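Local coordinates for NTF2-like Protein (Anabaena variabilis ATCC 29413, PDB 3DMC) that is of unknown function but belongs to the SnoaL-like, NTF2-like family, whose members commonly bind small molecules in a cone-shaped pocket, and pairs as a two-fold dimer in the crystal, at the interface of chains A and B. Numbering follows the deposited sequence. Chains: chain A/B, NTF2-like Protein.

Contact 1: the interface of chains A and B. Residues chain A 7-10, 86-87; chain B 2.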
loop_
_atom_site.group_PDB
_atom_site.type_symbol
_atom_site.label_atom_id
_atom_site.label_comp_id
_atom_site.label_asym_id
_atom_site.label_seq_id
_atom_site.Cartn_x
_atom_site.Cartn_y
_atom_site.Cartn_z
ATOM N N SER A 7 -23.636 -2.583 8.303
ATOM C CA SER A 7 -23.213 -1.998 9.602
ATOM C C SER A 7 -21.716 -1.727 9.665
ATOM O O SER A 7 -21.199 -1.272 10.668
ATOM C CB SER A 7 -23.606 -2.905 10.775
ATOM O OG SER A 7 -23.104 -4.215 10.636
ATOM N N ASP A 8 -21.044 -2.034 8.566
ATOM C CA ASP A 8 -19.587 -1.781 8.418
ATOM C C ASP A 8 -19.293 -0.269 8.215
ATOM O O ASP A 8 -19.188 0.243 7.103
ATOM C CB ASP A 8 -19.042 -2.665 7.285
ATOM C CG ASP A 8 -17.531 -2.808 7.311
ATOM O OD1 ASP A 8 -16.874 -1.928 7.890
ATOM O OD2 ASP A 8 -17.037 -3.781 6.684
ATOM N N ASN A 9 -19.151 0.430 9.330
ATOM C CA ASN A 9 -19.022 1.888 9.356
ATOM C C ASN A 9 -17.657 2.260 8.831
ATOM O O ASN A 9 -17.466 3.298 8.193
ATOM C CB ASN A 9 -19.117 2.396 10.802
ATOM C CG ASN A 9 -18.905 3.878 10.939
ATOM O OD1 ASN A 9 -19.775 4.681 10.573
ATOM N ND2 ASN A 9 -17.763 4.262 11.545
ATOM N N THR A 10 -16.709 1.384 9.101
ATOM C CA THR A 10 -15.332 1.629 8.660
ATOM C C THR A 10 -15.284 1.759 7.126
ATOM O O THR A 10 -14.746 2.716 6.583
ATOM C CB THR A 10 -14.351 0.565 9.240
ATOM O OG1 THR A 10 -14.269 0.752 10.679
ATOM C CG2 THR A 10 -12.974 0.666 8.599
ATOM N N ASN A 86 -10.227 -3.777 7.657
ATOM C CA ASN A 86 -10.360 -4.479 8.960
ATOM C C ASN A 86 -11.303 -3.658 9.844
ATOM O O ASN A 86 -12.126 -2.903 9.327
ATOM C CB ASN A 86 -9.001 -4.794 9.599
ATOM C CG ASN A 86 -8.178 -3.559 9.967
ATOM O OD1 ASN A 86 -8.710 -2.502 10.229
ATOM N ND2 ASN A 86 -6.831 -3.731 10.042
ATOM N N GLU A 87 -11.204 -3.814 11.165
ATOM C CA GLU A 87 -12.145 -3.112 12.054
ATOM C C GLU A 87 -12.026 -1.583 11.959
ATOM O O GLU A 87 -13.000 -0.882 12.175
ATOM C CB GLU A 87 -11.975 -3.535 13.509
ATOM C CG GLU A 87 -12.361 -4.953 13.784
ATOM C CD GLU A 87 -12.389 -5.252 15.270
ATOM O OE1 GLU A 87 -11.850 -4.429 16.040
ATOM O OE2 GLU A 87 -12.949 -6.298 15.668
HETATM N N MSE B 2 -15.144 -5.767 7.862
HETATM C CA MSE B 2 -14.927 -5.531 9.293
HETATM C C MSE B 2 -14.857 -6.852 10.027
HETATM O O MSE B 2 -14.208 -6.953 11.064
HETATM C CB MSE B 2 -16.037 -4.668 9.896
HETATM C CG MSE B 2 -15.940 -4.455 11.366
HETATM SE SE MSE B 2 -17.382 -3.286 11.914
HETATM C CE MSE B 2 -16.672 -1.608 11.297
#
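B:Met2 and A:Asp8 meet where two backbones come together, the N-terminal segment of chain B, a loop that takes a helix-like turn at B:Met2, and the turn of chain A that runs through A:Asp8 into the helix 9-27. The backbone amide of B:Met2 donates to A:Asp8 OD2, a carboxylate oxygen, with N and OD2 3.0 Å apart. This bond is bent, 133° at the hydrogen, and the amide reaches OD2 from above the carboxylate plane.

B:Met2, modelled as selenomethionine, brings most of the buried surface. Its side chain leaves with CG anti to the backbone N (chi1 176°) and stays extended to the selenium, and a bend at chi3 (-76°) then turns the terminal methyl toward the start of the helix. There CE lies 3.4 Å from A:Thr10 OG1, the side-chain hydroxyl, and 3.4 Å from A:Asp8 OD1, the second carboxylate oxygen. The aspartate and the selenomethionine run past each other in opposite directions, and B:Met2 CB rests 3.5 Å from A:Asp8 CG. One carboxylate thus takes the amide at OD2 while CG and both oxygens pack against B:Met2 CB and OD1 also meets the CE methyl.

On the other flank, A:Asn86 and A:Glu87 present mainly backbone. A:Glu87 is poorly ordered, and its contacts are correspondingly less certain: its CA lies 4.1 Å from B:Met2 CG. The hydroxyl of A:Thr10 is tied to this segment through a 2.6 Å hydrogen bond from OG1 to the carbonyl oxygen O of A:Glu87, donated from above the carbonyl plane. That bond is likely to keep the two flanks together around the selenomethionine.

In the fold, the site joins the N-terminal end of helix 9-27 to the turn between strands 75-85 and 89-100, with the N-terminal segment of the partner lying across both.

Contact 2: the interface of chains A and B. Residues chain A 93, 108-110, 126-128; chain B 125-127.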
loop_
_atom_site.group_PDB
_atom_site.type_symbol
_atom_site.label_atom_id
_atom_site.label_comp_id
_atom_site.label_asym_id
_atom_site.label_seq_id
_atom_site.Cartn_x
_atom_site.Cartn_y
_atom_site.Cartn_z
ATOM N N GLU A 93 -6.207 0.529 -3.323
ATOM C CA GLU A 93 -5.156 0.340 -4.296
ATOM C C GLU A 93 -5.736 0.795 -5.627
ATOM O O GLU A 93 -6.721 0.211 -6.144
ATOM C CB GLU A 93 -4.714 -1.117 -4.401
ATOM C CG GLU A 93 -4.019 -1.681 -3.182
ATOM C CD GLU A 93 -3.678 -3.145 -3.362
ATOM O OE1 GLU A 93 -2.954 -3.449 -4.358
ATOM O OE2 GLU A 93 -4.131 -3.962 -2.521
ATOM N N ARG A 108 0.767 4.019 -9.747
ATOM C CA ARG A 108 0.044 3.095 -8.920
ATOM C C ARG A 108 0.260 3.584 -7.497
ATOM O O ARG A 108 1.355 4.026 -7.134
ATOM C CB ARG A 108 0.516 1.639 -9.080
ATOM C CG ARG A 108 0.114 0.982 -10.397
ATOM C CD ARG A 108 0.406 -0.475 -10.453
ATOM N NE ARG A 108 -0.369 -1.086 -11.540
ATOM C CZ ARG A 108 -0.940 -2.281 -11.468
ATOM N NH1 ARG A 108 -0.850 -3.013 -10.363
ATOM N NH2 ARG A 108 -1.599 -2.749 -12.511
ATOM N N VAL A 109 -0.833 3.589 -6.746
ATOM C CA VAL A 109 -0.838 4.133 -5.394
ATOM C C VAL A 109 -1.663 3.266 -4.481
ATOM O O VAL A 109 -2.664 2.695 -4.863
ATOM C CB VAL A 109 -1.401 5.573 -5.363
ATOM C CG1 VAL A 109 -1.154 6.232 -3.980
ATOM C CG2 VAL A 109 -0.808 6.425 -6.500
ATOM N N ALA A 110 -1.223 3.201 -3.234
ATOM C CA ALA A 110 -2.058 2.691 -2.180
ATOM C C ALA A 110 -2.179 3.772 -1.121
ATOM O O ALA A 110 -1.204 4.301 -0.644
ATOM C CB ALA A 110 -1.487 1.420 -1.576
ATOM N N TYR A 126 1.483 5.238 -0.220
ATOM C CA TYR A 126 2.558 4.374 -0.748
ATOM C C TYR A 126 2.567 4.425 -2.285
ATOM O O TYR A 126 1.500 4.442 -2.919
ATOM C CB TYR A 126 2.347 2.916 -0.326
ATOM C CG TYR A 126 2.175 2.645 1.156
ATOM C CD1 TYR A 126 0.943 2.851 1.810
ATOM C CD2 TYR A 126 3.248 2.165 1.921
ATOM C CE1 TYR A 126 0.784 2.558 3.154
ATOM C CE2 TYR A 126 3.094 1.900 3.303
ATOM C CZ TYR A 126 1.849 2.114 3.911
ATOM O OH TYR A 126 1.693 1.835 5.264
ATOM N N PHE A 127 3.766 4.456 -2.866
ATOM C CA PHE A 127 3.962 4.510 -4.337
ATOM C C PHE A 127 4.207 3.099 -4.878
ATOM O O PHE A 127 5.071 2.387 -4.365
ATOM C CB PHE A 127 5.206 5.352 -4.728
ATOM C CG PHE A 127 5.223 6.785 -4.223
ATOM C CD1 PHE A 127 4.059 7.440 -3.876
ATOM C CD2 PHE A 127 6.410 7.492 -4.195
ATOM C CE1 PHE A 127 4.084 8.796 -3.450
ATOM C CE2 PHE A 127 6.459 8.826 -3.787
ATOM C CZ PHE A 127 5.298 9.479 -3.412
ATOM N N GLY A 128 3.488 2.730 -5.951
ATOM C CA GLY A 128 3.565 1.396 -6.552
ATOM C C GLY A 128 4.176 1.336 -7.933
ATOM O O GLY A 128 4.363 0.260 -8.472
ATOM N N GLU B 125 3.829 -4.677 -4.520
ATOM C CA GLU B 125 4.603 -3.930 -3.520
ATOM C C GLU B 125 4.556 -2.441 -3.757
ATOM O O GLU B 125 4.641 -1.949 -4.889
ATOM C CB GLU B 125 6.063 -4.395 -3.481
ATOM C CG GLU B 125 6.842 -3.692 -2.416
ATOM C CD GLU B 125 8.220 -4.251 -2.177
ATOM O OE1 GLU B 125 8.487 -5.421 -2.523
ATOM O OE2 GLU B 125 9.030 -3.486 -1.630
ATOM N N TYR B 126 4.405 -1.736 -2.643
ATOM C CA TYR B 126 4.377 -0.264 -2.639
ATOM C C TYR B 126 5.363 0.276 -1.583
ATOM O O TYR B 126 5.494 -0.303 -0.501
ATOM C CB TYR B 126 2.970 0.228 -2.293
ATOM C CG TYR B 126 1.817 -0.273 -3.134
ATOM C CD1 TYR B 126 1.235 -1.523 -2.892
ATOM C CD2 TYR B 126 1.284 0.505 -4.180
ATOM C CE1 TYR B 126 0.115 -1.973 -3.653
ATOM C CE2 TYR B 126 0.199 0.041 -4.974
ATOM C CZ TYR B 126 -0.363 -1.215 -4.703
ATOM O OH TYR B 126 -1.418 -1.623 -5.477
ATOM N N PHE B 127 6.032 1.374 -1.927
ATOM C CA PHE B 127 7.018 2.066 -1.051
ATOM C C PHE B 127 6.364 3.224 -0.292
ATOM O O PHE B 127 5.715 4.060 -0.908
ATOM C CB PHE B 127 8.156 2.692 -1.876
ATOM C CG PHE B 127 8.992 1.720 -2.682
ATOM C CD1 PHE B 127 9.026 0.368 -2.392
ATOM C CD2 PHE B 127 9.824 2.199 -3.667
ATOM C CE1 PHE B 127 9.841 -0.512 -3.140
ATOM C CE2 PHE B 127 10.637 1.344 -4.391
ATOM C CZ PHE B 127 10.635 -0.010 -4.129
HETATM O O HOH W 1 3.156 -1.994 -7.329
#
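B:Tyr126 buries 99 Å² against chain A, far more than B:Phe127 or A:Phe127, and its ring reaches over the partner's sheet. CG stands anti to the carbonyl carbon (chi1 -55°), which sends the ring away from its own strand toward A:Ala110 and A:Glu93. The methyl CB of A:Ala110 sits over the centre of one ring face, 3.9 Å from the centroid in a CH-pi contact. At the rim, CD2 lies 3.4 Å from the CA of A:Gly128, a close approach to a residue that carries no side chain.

At the tip of the ring, the phenol OH donates to A:Glu93 OE1 over 2.6 Å. The hydroxyl meets this carboxylate oxygen on its anti side, and the carboxylate and ring planes stand nearly perpendicular, 83° apart. A phenylalanine in place of B:Tyr126 would remove the hydroxyl and would probably leave the A:Glu93 carboxylate without this hydrogen-bond mate at the interface.

The two phenylalanines act through their backbones. A:Phe127 and B:Phe127 form an antiparallel bridge between the ends of the two 119-127 strands, with the N of each residue donating to the O of the other; both N-to-O separations are 2.8 Å. Next to this bridge, the two tyrosines come together at their bases, A:Tyr126 CB and B:Tyr126 CB being 3.4 Å apart. A water bridges the chains, its O 2.8 Å from A:Gly128 O and 2.9 Å from B:Glu125 O.

The centres of the C-alpha atoms of contact 1 and contact 2 lie about 23 Å apart, and the two share no residue. Strand 89-100 relates them in chain A: the turn leading into it belongs to contact 1, while contact 2 uses a residue within it. By two-fold symmetry, contact 1 and the tyrosine-to-glutamate part of contact 2 recur with the chains exchanged, while the Phe127 pair straddles the axis. Contact 2 pairs the ends of the last strands about that axis and contact 1 adds a peripheral clasp, consistent with a dimer, although the structure alone does not prove it in solution.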